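PDB 4KTB: putative uncharacterized protein from Jonesia denitrificans, which is of unknown function but belongs to the Nudix hydrolase clan and may be an asymmetric diadenosine tetraphosphate hydrolase. Local coordinates for residues P38-V49 and R130-P141; A73-Y81 and V90-G98. All coordinates share one frame; numbering follows the deposited sequence.

Contact 1: residues P38-V49 and R130-P141; sequences PLVYVDAVPVRV and RHHAVSLAYIVP. With EDO (1,2-ethanediol), chain P.
Two long parallel strands, 39-49 and 133-141, lie side by side in the central mixed sheet, joined by nine backbone hydrogen bonds from L39 N to H132 O (2.8 Å) at one end to V47 N and V140 O (2.9 Å) at the other. Where the pairing begins, P38 CB sits over the middle of the H132 ring, 3.7 Å from its centroid, a CH-pi contact that suits a stiff proline; H132 ND1 is taken by the backbone N of H82 of the second subunit. The Y41 ring receives A133 CB over one face, 3.9 Å from the centroid, while H131 meets it obliquely with planes at 48°. Small A133 leaves room for that ring. Such a mixed sheet between helices is the core of the Nudix fold, and here residues facing helix 176-186 include D43, V45, A137 and I139, whereas V42 and Y138 turn to helix 85-97. In the buried middle, S135 OG, anti to its own backbone N (chi1 -169°), donates to D43 OD2 at 2.6 Å, arriving from above the carboxylate plane. Y117 OH bonds the same oxygen, so two hydroxyls grip OD2. Farther along, A44 CB rests on V140 CG2 at 3.6 Å, and branched V47 and I139 fill the opposite face, CG1 to CG2 3.8 Å.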
loop_
_atom_site.group_PDB
_atom_site.type_symbol
_atom_site.label_atom_id
_atom_site.label_comp_id
_atom_site.label_asym_id
_atom_site.label_seq_id
_atom_site.Cartn_x
_atom_site.Cartn_y
_atom_site.Cartn_z
ATOM N N PRO A 38 1.445 -24.515 -0.521
ATOM C CA PRO A 38 1.187 -23.474 0.474
ATOM C C PRO A 38 -0.299 -23.187 0.518
ATOM O O PRO A 38 -0.986 -23.318 -0.503
ATOM C CB PRO A 38 1.947 -22.255 -0.068
ATOM C CG PRO A 38 2.033 -22.480 -1.531
ATOM C CD PRO A 38 2.100 -23.979 -1.727
ATOM N N LEU A 39 -0.792 -22.823 1.695
ATOM C CA LEU A 39 -2.211 -22.578 1.883
ATOM C C LEU A 39 -2.440 -21.086 1.926
ATOM O O LEU A 39 -1.628 -20.352 2.482
ATOM C CB LEU A 39 -2.679 -23.197 3.195
ATOM C CG LEU A 39 -2.349 -24.675 3.292
ATOM C CD1 LEU A 39 -2.610 -25.238 4.685
ATOM C CD2 LEU A 39 -3.156 -25.396 2.238
ATOM N N VAL A 40 -3.557 -20.649 1.349
ATOM C CA VAL A 40 -3.955 -19.242 1.412
ATOM C C VAL A 40 -4.667 -18.953 2.730
ATOM O O VAL A 40 -5.687 -19.564 3.054
ATOM C CB VAL A 40 -4.868 -18.842 0.253
ATOM C CG1 VAL A 40 -5.185 -17.367 0.339
ATOM C CG2 VAL A 40 -4.192 -19.147 -1.068
ATOM N N TYR A 41 -4.109 -18.012 3.476
ATOM C CA TYR A 41 -4.598 -17.638 4.786
ATOM C C TYR A 41 -4.923 -16.159 4.824
ATOM O O TYR A 41 -4.506 -15.418 3.955
ATOM C CB TYR A 41 -3.514 -17.926 5.831
ATOM C CG TYR A 41 -3.729 -19.243 6.501
ATOM C CD1 TYR A 41 -3.814 -20.402 5.761
ATOM C CD2 TYR A 41 -3.896 -19.323 7.869
ATOM C CE1 TYR A 41 -4.030 -21.618 6.374
ATOM C CE2 TYR A 41 -4.112 -20.531 8.494
ATOM C CZ TYR A 41 -4.176 -21.673 7.740
ATOM O OH TYR A 41 -4.392 -22.879 8.354
ATOM N N VAL A 42 -5.668 -15.745 5.844
ATOM C CA VAL A 42 -5.778 -14.332 6.199
ATOM C C VAL A 42 -5.436 -14.126 7.669
ATOM O O VAL A 42 -5.646 -15.015 8.497
ATOM C CB VAL A 42 -7.200 -13.735 5.941
ATOM C CG1 VAL A 42 -7.489 -13.569 4.445
ATOM C CG2 VAL A 42 -8.275 -14.577 6.626
ATOM N N ASP A 43 -4.901 -12.948 7.970
ATOM C CA ASP A 43 -4.786 -12.481 9.336
ATOM C C ASP A 43 -5.509 -11.157 9.412
ATOM O O ASP A 43 -5.378 -10.314 8.515
ATOM C CB ASP A 43 -3.322 -12.281 9.743
ATOM C CG ASP A 43 -2.604 -13.585 10.034
ATOM O OD1 ASP A 43 -2.741 -14.095 11.156
ATOM O OD2 ASP A 43 -1.887 -14.092 9.148
ATOM N N ALA A 44 -6.297 -10.992 10.465
ATOM C CA ALA A 44 -6.968 -9.731 10.714
ATOM C C ALA A 44 -6.508 -9.237 12.066
ATOM O O ALA A 44 -6.619 -9.958 13.048
ATOM C CB ALA A 44 -8.458 -9.921 10.709
ATOM N N VAL A 45 -5.995 -8.012 12.110
ATOM C CA VAL A 45 -5.675 -7.363 13.376
ATOM C C VAL A 45 -6.883 -6.525 13.800
ATOM O O VAL A 45 -7.229 -5.538 13.141
ATOM C CB VAL A 45 -4.403 -6.506 13.292
ATOM C CG1 VAL A 45 -4.305 -5.596 14.482
ATOM C CG2 VAL A 45 -3.175 -7.373 13.255
ATOM N N PRO A 46 -7.549 -6.943 14.888
ATOM C CA PRO A 46 -8.804 -6.286 15.267
ATOM C C PRO A 46 -8.533 -5.068 16.133
ATOM O O PRO A 46 -7.841 -5.184 17.159
ATOM C CB PRO A 46 -9.531 -7.363 16.090
ATOM C CG PRO A 46 -8.722 -8.659 15.866
ATOM C CD PRO A 46 -7.331 -8.182 15.650
ATOM N N VAL A 47 -9.065 -3.913 15.736
ATOM C CA VAL A 47 -8.737 -2.679 16.443
ATOM C C VAL A 47 -9.932 -1.810 16.778
ATOM O O VAL A 47 -10.975 -1.872 16.125
ATOM C CB VAL A 47 -7.727 -1.813 15.656
ATOM C CG1 VAL A 47 -6.537 -2.633 15.201
ATOM C CG2 VAL A 47 -8.400 -1.151 14.461
ATOM N N ARG A 48 -9.758 -1.004 17.820
ATOM C CA ARG A 48 -10.690 0.060 18.152
ATOM C C ARG A 48 -10.077 1.352 17.672
ATOM O O ARG A 48 -8.907 1.622 17.948
ATOM C CB ARG A 48 -10.893 0.161 19.666
ATOM C CG ARG A 48 -11.762 -0.939 20.279
ATOM C CD ARG A 48 -11.879 -0.774 21.782
ATOM N NE ARG A 48 -12.743 -1.790 22.371
ATOM C CZ ARG A 48 -12.781 -2.083 23.663
ATOM N NH1 ARG A 48 -11.996 -1.438 24.514
ATOM N NH2 ARG A 48 -13.607 -3.022 24.092
ATOM N N VAL A 49 -10.863 2.151 16.962
ATOM C CA VAL A 49 -10.365 3.421 16.445
ATOM C C VAL A 49 -11.201 4.598 16.950
ATOM O O VAL A 49 -12.355 4.417 17.355
ATOM C CB VAL A 49 -10.327 3.434 14.892
ATOM C CG1 VAL A 49 -9.422 2.338 14.363
ATOM C CG2 VAL A 49 -11.718 3.272 14.321
ATOM N N ARG A 130 2.336 -26.905 11.200
ATOM C CA ARG A 130 1.462 -27.788 10.430
ATOM C C ARG A 130 1.577 -27.538 8.942
ATOM O O ARG A 130 1.352 -28.433 8.131
ATOM C CB ARG A 130 -0.011 -27.602 10.820
ATOM C CG ARG A 130 -0.273 -27.292 12.275
ATOM C CD ARG A 130 -1.631 -26.621 12.443
ATOM N NE ARG A 130 -1.577 -25.169 12.244
ATOM C CZ ARG A 130 -2.649 -24.381 12.150
ATOM N NH1 ARG A 130 -3.864 -24.901 12.229
ATOM N NH2 ARG A 130 -2.509 -23.070 11.975
ATOM N N HIS A 131 1.912 -26.315 8.572
ATOM C CA HIS A 131 1.769 -25.950 7.186
ATOM C C HIS A 131 2.704 -24.854 6.723
ATOM O O HIS A 131 3.395 -24.224 7.521
ATOM C CB HIS A 131 0.315 -25.542 6.903
ATOM C CG HIS A 131 -0.193 -24.426 7.771
ATOM N ND1 HIS A 131 -1.333 -24.547 8.537
ATOM C CD2 HIS A 131 0.257 -23.166 7.970
ATOM C CE1 HIS A 131 -1.558 -23.411 9.176
ATOM N NE2 HIS A 131 -0.613 -22.554 8.846
ATOM N N HIS A 132 2.723 -24.668 5.408
ATOM C CA HIS A 132 3.239 -23.470 4.801
ATOM C C HIS A 132 2.009 -22.649 4.477
ATOM O O HIS A 132 1.226 -23.032 3.604
ATOM C CB HIS A 132 3.999 -23.809 3.526
ATOM C CG HIS A 132 4.486 -22.611 2.740
ATOM N ND1 HIS A 132 5.159 -22.738 1.563
ATOM C CD2 HIS A 132 4.398 -21.282 3.006
ATOM C CE1 HIS A 132 5.464 -21.524 1.096
ATOM N NE2 HIS A 132 5.011 -20.639 1.948
ATOM N N ALA A 133 1.835 -21.539 5.195
ATOM C CA ALA A 133 0.733 -20.628 4.937
ATOM C C ALA A 133 1.258 -19.280 4.466
ATOM O O ALA A 133 2.170 -18.696 5.057
ATOM C CB ALA A 133 -0.151 -20.463 6.151
ATOM N N VAL A 134 0.669 -18.802 3.381
ATOM C CA VAL A 134 0.937 -17.473 2.874
ATOM C C VAL A 134 -0.275 -16.626 3.227
ATOM O O VAL A 134 -1.365 -16.834 2.695
ATOM C CB VAL A 134 1.155 -17.499 1.361
ATOM C CG1 VAL A 134 1.396 -16.086 0.812
ATOM C CG2 VAL A 134 2.334 -18.392 1.021
ATOM N N SER A 135 -0.088 -15.671 4.131
ATOM C CA SER A 135 -1.225 -14.967 4.691
ATOM C C SER A 135 -1.296 -13.492 4.329
ATOM O O SER A 135 -0.337 -12.749 4.531
ATOM C CB SER A 135 -1.232 -15.103 6.208
ATOM O OG SER A 135 -2.463 -14.647 6.717
ATOM N N LEU A 136 -2.458 -13.072 3.836
ATOM C CA LEU A 136 -2.731 -11.661 3.560
ATOM C C LEU A 136 -3.262 -10.996 4.817
ATOM O O LEU A 136 -4.338 -11.343 5.314
ATOM C CB LEU A 136 -3.765 -11.522 2.446
ATOM C CG LEU A 136 -3.328 -12.107 1.111
ATOM C CD1 LEU A 136 -4.467 -12.080 0.107
ATOM C CD2 LEU A 136 -2.165 -11.327 0.573
ATOM N N ALA A 137 -2.502 -10.044 5.342
ATOM C CA ALA A 137 -2.803 -9.516 6.658
ATOM C C ALA A 137 -3.498 -8.185 6.533
ATOM O O ALA A 137 -3.112 -7.351 5.723
ATOM C CB ALA A 137 -1.543 -9.392 7.494
ATOM N N TYR A 138 -4.531 -7.987 7.337
ATOM C CA TYR A 138 -5.214 -6.712 7.339
ATOM C C TYR A 138 -5.455 -6.224 8.754
ATOM O O TYR A 138 -5.615 -7.010 9.679
ATOM C CB TYR A 138 -6.550 -6.813 6.600
ATOM C CG TYR A 138 -6.465 -7.324 5.179
ATOM C CD1 TYR A 138 -6.415 -8.682 4.925
ATOM C CD2 TYR A 138 -6.463 -6.454 4.095
ATOM C CE1 TYR A 138 -6.354 -9.168 3.643
ATOM C CE2 TYR A 138 -6.401 -6.936 2.789
ATOM C CZ TYR A 138 -6.346 -8.304 2.583
ATOM O OH TYR A 138 -6.281 -8.834 1.327
ATOM N N ILE A 139 -5.463 -4.909 8.914
ATOM C CA ILE A 139 -5.964 -4.294 10.129
ATOM C C ILE A 139 -7.467 -4.105 9.964
ATOM O O ILE A 139 -7.922 -3.445 9.017
ATOM C CB ILE A 139 -5.345 -2.920 10.334
ATOM C CG1 ILE A 139 -3.866 -3.050 10.689
ATOM C CG2 ILE A 139 -6.056 -2.160 11.431
ATOM C CD1 ILE A 139 -3.140 -1.730 10.640
ATOM N N VAL A 140 -8.244 -4.661 10.888
ATOM C CA VAL A 140 -9.692 -4.575 10.788
ATOM C C VAL A 140 -10.310 -3.853 11.989
ATOM O O VAL A 140 -10.298 -4.364 13.112
ATOM C CB VAL A 140 -10.346 -5.948 10.610
ATOM C CG1 VAL A 140 -11.839 -5.769 10.341
ATOM C CG2 VAL A 140 -9.691 -6.729 9.469
ATOM N N PRO A 141 -10.820 -2.634 11.755
ATOM C CA PRO A 141 -11.498 -2.007 12.882
ATOM C C PRO A 141 -12.814 -2.734 13.062
ATOM O O PRO A 141 -13.403 -3.180 12.067
ATOM C CB PRO A 141 -11.727 -0.563 12.405
ATOM C CG PRO A 141 -10.725 -0.364 11.276
ATOM C CD PRO A 141 -10.678 -1.716 10.613
HETATM C C1 EDO P . -11.745 -3.690 27.045
HETATM O O1 EDO P . -12.938 -2.949 26.775
HETATM C C2 EDO P . -10.796 -2.857 27.899
HETATM O O2 EDO P . -10.509 -1.616 27.244
#

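Contact 2: residues A73-Y81 and V90-G98; sequences ALVSGRVMY and VRHIEKDLG. With NA (sodium ion), chain E.
A degenerate Nudix box, a loop-helix-loop motif, probably runs from G77 to G98, and H92 on its helix reaches back to the strand end. H92 NE2 donates to R78 O at 2.9 Å, nearly straight (167°) and in the ring plane, while ND1 bonds a water that coordinates the sodium ion. The ring lies over G77, with CA 3.4 Å from H92 CE1; glycine brings no side chain into the space the ring fills. The R91 guanidinium is sandwiched between H92 CD2 on one face and the selenium of selenomethionine M80 on the other, SE lying 4.0 Å from R91 CZ; its NE forms a salt bridge with E83, which helps to orient the group. V75 sends CG1 against the helix backbone, 3.5 Å from H92 O, its chi1 of 166° placing that branch anti to the backbone N. The sodium is held by S76 O at 2.3 Å, four waters at similar range and a fifth, more distant one. D96 OD2 accepts from two of them, so this carboxylate acts in the second shell, while N152 holds OD1. H92 and K95 stand at two of the motif's glutamate places and D96 at the third, so metal binding need not follow the canonical pattern. Helix 85-97 packs on one face of the sheet, across strand 75-78 and V42 of its antiparallel neighbour 39-49.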
loop_
_atom_site.group_PDB
_atom_site.type_symbol
_atom_site.label_atom_id
_atom_site.label_comp_id
_atom_site.label_asym_id
_atom_site.label_seq_id
_atom_site.Cartn_x
_atom_site.Cartn_y
_atom_site.Cartn_z
ATOM N N ALA A 73 -3.605 -14.456 20.347
ATOM C CA ALA A 73 -3.729 -14.653 18.902
ATOM C C ALA A 73 -4.477 -13.550 18.171
ATOM O O ALA A 73 -5.458 -13.007 18.675
ATOM C CB ALA A 73 -4.390 -15.998 18.600
ATOM N N LEU A 74 -4.013 -13.256 16.961
ATOM C CA LEU A 74 -4.746 -12.426 16.024
ATOM C C LEU A 74 -5.935 -13.213 15.477
ATOM O O LEU A 74 -6.165 -14.364 15.846
ATOM C CB LEU A 74 -3.823 -12.020 14.880
ATOM C CG LEU A 74 -2.579 -11.269 15.353
ATOM C CD1 LEU A 74 -1.609 -11.021 14.207
ATOM C CD2 LEU A 74 -2.994 -9.960 15.940
ATOM N N VAL A 75 -6.700 -12.602 14.591
ATOM C CA VAL A 75 -7.766 -13.339 13.941
ATOM C C VAL A 75 -7.210 -13.892 12.629
ATOM O O VAL A 75 -6.784 -13.136 11.758
ATOM C CB VAL A 75 -8.994 -12.452 13.741
ATOM C CG1 VAL A 75 -9.990 -13.084 12.755
ATOM C CG2 VAL A 75 -9.643 -12.164 15.103
ATOM N N SER A 76 -7.188 -15.217 12.509
ATOM C CA SER A 76 -6.372 -15.862 11.489
ATOM C C SER A 76 -6.961 -17.178 10.999
ATOM O O SER A 76 -7.485 -17.968 11.780
ATOM C CB SER A 76 -4.968 -16.111 12.043
ATOM O OG SER A 76 -4.185 -16.870 11.143
ATOM N N GLY A 77 -6.861 -17.419 9.699
ATOM C CA GLY A 77 -7.374 -18.657 9.165
ATOM C C GLY A 77 -7.338 -18.769 7.658
ATOM O O GLY A 77 -7.042 -17.813 6.939
ATOM N N ARG A 78 -7.676 -19.962 7.199
ATOM C CA ARG A 78 -7.552 -20.355 5.814
ATOM C C ARG A 78 -8.621 -19.679 4.972
ATOM O O ARG A 78 -9.696 -19.355 5.470
ATOM C CB ARG A 78 -7.710 -21.872 5.747
ATOM C CG ARG A 78 -7.312 -22.511 4.438
ATOM C CD ARG A 78 -7.373 -24.033 4.561
ATOM N NE ARG A 78 -8.743 -24.534 4.696
ATOM C CZ ARG A 78 -9.533 -24.837 3.668
ATOM N NH1 ARG A 78 -9.095 -24.685 2.423
ATOM N NH2 ARG A 78 -10.763 -25.288 3.882
ATOM N N VAL A 79 -8.331 -19.435 3.701
ATOM C CA VAL A 79 -9.380 -18.984 2.791
ATOM C C VAL A 79 -9.933 -20.217 2.105
ATOM O O VAL A 79 -9.174 -20.992 1.541
ATOM C CB VAL A 79 -8.850 -18.029 1.728
ATOM C CG1 VAL A 79 -9.959 -17.719 0.712
ATOM C CG2 VAL A 79 -8.377 -16.743 2.369
HETATM N N MSE A 80 -11.245 -20.411 2.152
HETATM C CA MSE A 80 -11.826 -21.612 1.574
HETATM C C MSE A 80 -11.869 -21.573 0.051
HETATM O O MSE A 80 -11.856 -20.512 -0.566
HETATM C CB MSE A 80 -13.243 -21.846 2.098
HETATM C CG MSE A 80 -13.361 -21.811 3.606
HETATM SE SE MSE A 80 -15.053 -22.550 4.170
HETATM C CE MSE A 80 -16.166 -21.728 2.782
ATOM N N TYR A 81 -11.928 -22.756 -0.543
ATOM C CA TYR A 81 -12.003 -22.886 -1.980
ATOM C C TYR A 81 -13.251 -22.153 -2.428
ATOM O O TYR A 81 -14.298 -22.263 -1.794
ATOM C CB TYR A 81 -12.075 -24.359 -2.364
ATOM C CG TYR A 81 -12.421 -24.585 -3.810
ATOM C CD1 TYR A 81 -11.462 -24.452 -4.796
ATOM C CD2 TYR A 81 -13.707 -24.929 -4.190
ATOM C CE1 TYR A 81 -11.773 -24.656 -6.124
ATOM C CE2 TYR A 81 -14.029 -25.135 -5.515
ATOM C CZ TYR A 81 -13.058 -24.996 -6.476
ATOM O OH TYR A 81 -13.363 -25.201 -7.794
ATOM N N VAL A 90 -14.578 -11.689 6.708
ATOM C CA VAL A 90 -15.853 -11.583 7.395
ATOM C C VAL A 90 -16.103 -12.831 8.234
ATOM O O VAL A 90 -16.442 -12.754 9.415
ATOM C CB VAL A 90 -16.987 -11.441 6.390
ATOM C CG1 VAL A 90 -18.316 -11.551 7.091
ATOM C CG2 VAL A 90 -16.879 -10.114 5.636
ATOM N N ARG A 91 -15.916 -13.985 7.611
ATOM C CA ARG A 91 -16.157 -15.261 8.263
ATOM C C ARG A 91 -15.292 -15.447 9.497
ATOM O O ARG A 91 -15.742 -15.972 10.502
ATOM C CB ARG A 91 -15.906 -16.392 7.271
ATOM C CG ARG A 91 -16.158 -17.758 7.831
ATOM C CD ARG A 91 -16.148 -18.810 6.736
ATOM N NE ARG A 91 -14.867 -18.855 6.042
ATOM C CZ ARG A 91 -13.821 -19.550 6.463
ATOM N NH1 ARG A 91 -13.907 -20.253 7.586
ATOM N NH2 ARG A 91 -12.698 -19.537 5.761
ATOM N N HIS A 92 -14.044 -15.009 9.433
ATOM C CA HIS A 92 -13.120 -15.286 10.532
ATOM C C HIS A 92 -13.352 -14.319 11.671
ATOM O O HIS A 92 -13.151 -14.653 12.834
ATOM C CB HIS A 92 -11.653 -15.293 10.058
ATOM C CG HIS A 92 -11.272 -16.540 9.321
ATOM N ND1 HIS A 92 -11.134 -17.759 9.948
ATOM C CD2 HIS A 92 -11.030 -16.767 8.004
ATOM C CE1 HIS A 92 -10.819 -18.682 9.055
ATOM N NE2 HIS A 92 -10.750 -18.106 7.868
ATOM N N ILE A 93 -13.806 -13.120 11.329
ATOM C CA ILE A 93 -14.154 -12.139 12.347
ATOM C C ILE A 93 -15.374 -12.588 13.152
ATOM O O ILE A 93 -15.377 -12.530 14.383
ATOM C CB ILE A 93 -14.408 -10.756 11.721
ATOM C CG1 ILE A 93 -13.114 -10.189 11.144
ATOM C CG2 ILE A 93 -14.960 -9.782 12.748
ATOM C CD1 ILE A 93 -12.192 -9.583 12.193
ATOM N N GLU A 94 -16.411 -13.034 12.456
ATOM C CA GLU A 94 -17.606 -13.535 13.116
ATOM C C GLU A 94 -17.244 -14.729 13.996
ATOM O O GLU A 94 -17.651 -14.809 15.149
ATOM C CB GLU A 94 -18.621 -13.951 12.054
ATOM C CG GLU A 94 -20.043 -13.985 12.524
ATOM C CD GLU A 94 -20.441 -15.333 13.064
ATOM O OE1 GLU A 94 -19.738 -16.319 12.768
ATOM O OE2 GLU A 94 -21.464 -15.414 13.780
ATOM N N LYS A 95 -16.450 -15.637 13.437
ATOM C CA LYS A 95 -16.033 -16.872 14.101
ATOM C C LYS A 95 -15.293 -16.667 15.422
ATOM O O LYS A 95 -15.480 -17.437 16.360
ATOM C CB LYS A 95 -15.167 -17.707 13.146
ATOM C CG LYS A 95 -14.543 -18.947 13.756
ATOM C CD LYS A 95 -13.900 -19.806 12.677
ATOM C CE LYS A 95 -13.050 -20.895 13.292
ATOM N NZ LYS A 95 -12.094 -20.298 14.261
ATOM N N ASP A 96 -14.454 -15.639 15.502
ATOM C CA ASP A 96 -13.639 -15.417 16.704
ATOM C C ASP A 96 -14.246 -14.390 17.676
ATOM O O ASP A 96 -14.005 -14.450 18.881
ATOM C CB ASP A 96 -12.204 -14.992 16.313
ATOM C CG ASP A 96 -11.260 -16.175 16.106
ATOM O OD1 ASP A 96 -11.366 -17.172 16.847
ATOM O OD2 ASP A 96 -10.399 -16.108 15.205
ATOM N N LEU A 97 -15.036 -13.457 17.147
ATOM C CA LEU A 97 -15.448 -12.271 17.913
ATOM C C LEU A 97 -16.956 -12.104 18.029
ATOM O O LEU A 97 -17.440 -11.137 18.629
ATOM C CB LEU A 97 -14.873 -10.998 17.287
ATOM C CG LEU A 97 -13.351 -10.855 17.243
ATOM C CD1 LEU A 97 -12.976 -9.508 16.660
ATOM C CD2 LEU A 97 -12.758 -11.038 18.647
ATOM N N GLY A 98 -17.695 -13.031 17.438
ATOM C CA GLY A 98 -19.142 -12.961 17.464
ATOM C C GLY A 98 -19.711 -12.222 16.266
ATOM O O GLY A 98 -18.993 -11.490 15.578
HETATM NA NA NA E . -8.481 -19.087 13.497
HETATM O O HOH W 1 -7.704 -17.279 14.811
HETATM O O HOH W 2 -10.446 -18.167 12.696
HETATM O O HOH W 3 -9.741 -19.182 16.053
HETATM O O HOH W 4 -6.474 -19.591 14.441
HETATM O O HOH W 5 -8.864 -21.164 12.356
#

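Strand 39-49 joins the two contacts, pairing with 133-141 along one edge and with 75-78 along the other. Probable backbone hydrogen bonds carry the second pairing, A44 N to V75 O at 2.6 Å and V42 N to G77 O at 2.7 Å. The segments of contact 2 fall in sequence between those of contact 1, and the contact centres are about 9 Å apart. V42 also touches H92, so the face of contact 1 bearing V42 helps seat the Nudix helix. The sodium belongs to contact 2, yet the nearest side-chain atoms of Y41 come within about 7 Å of it. D43 bonds weakly to S76 OG, and both contacts reach the second subunit.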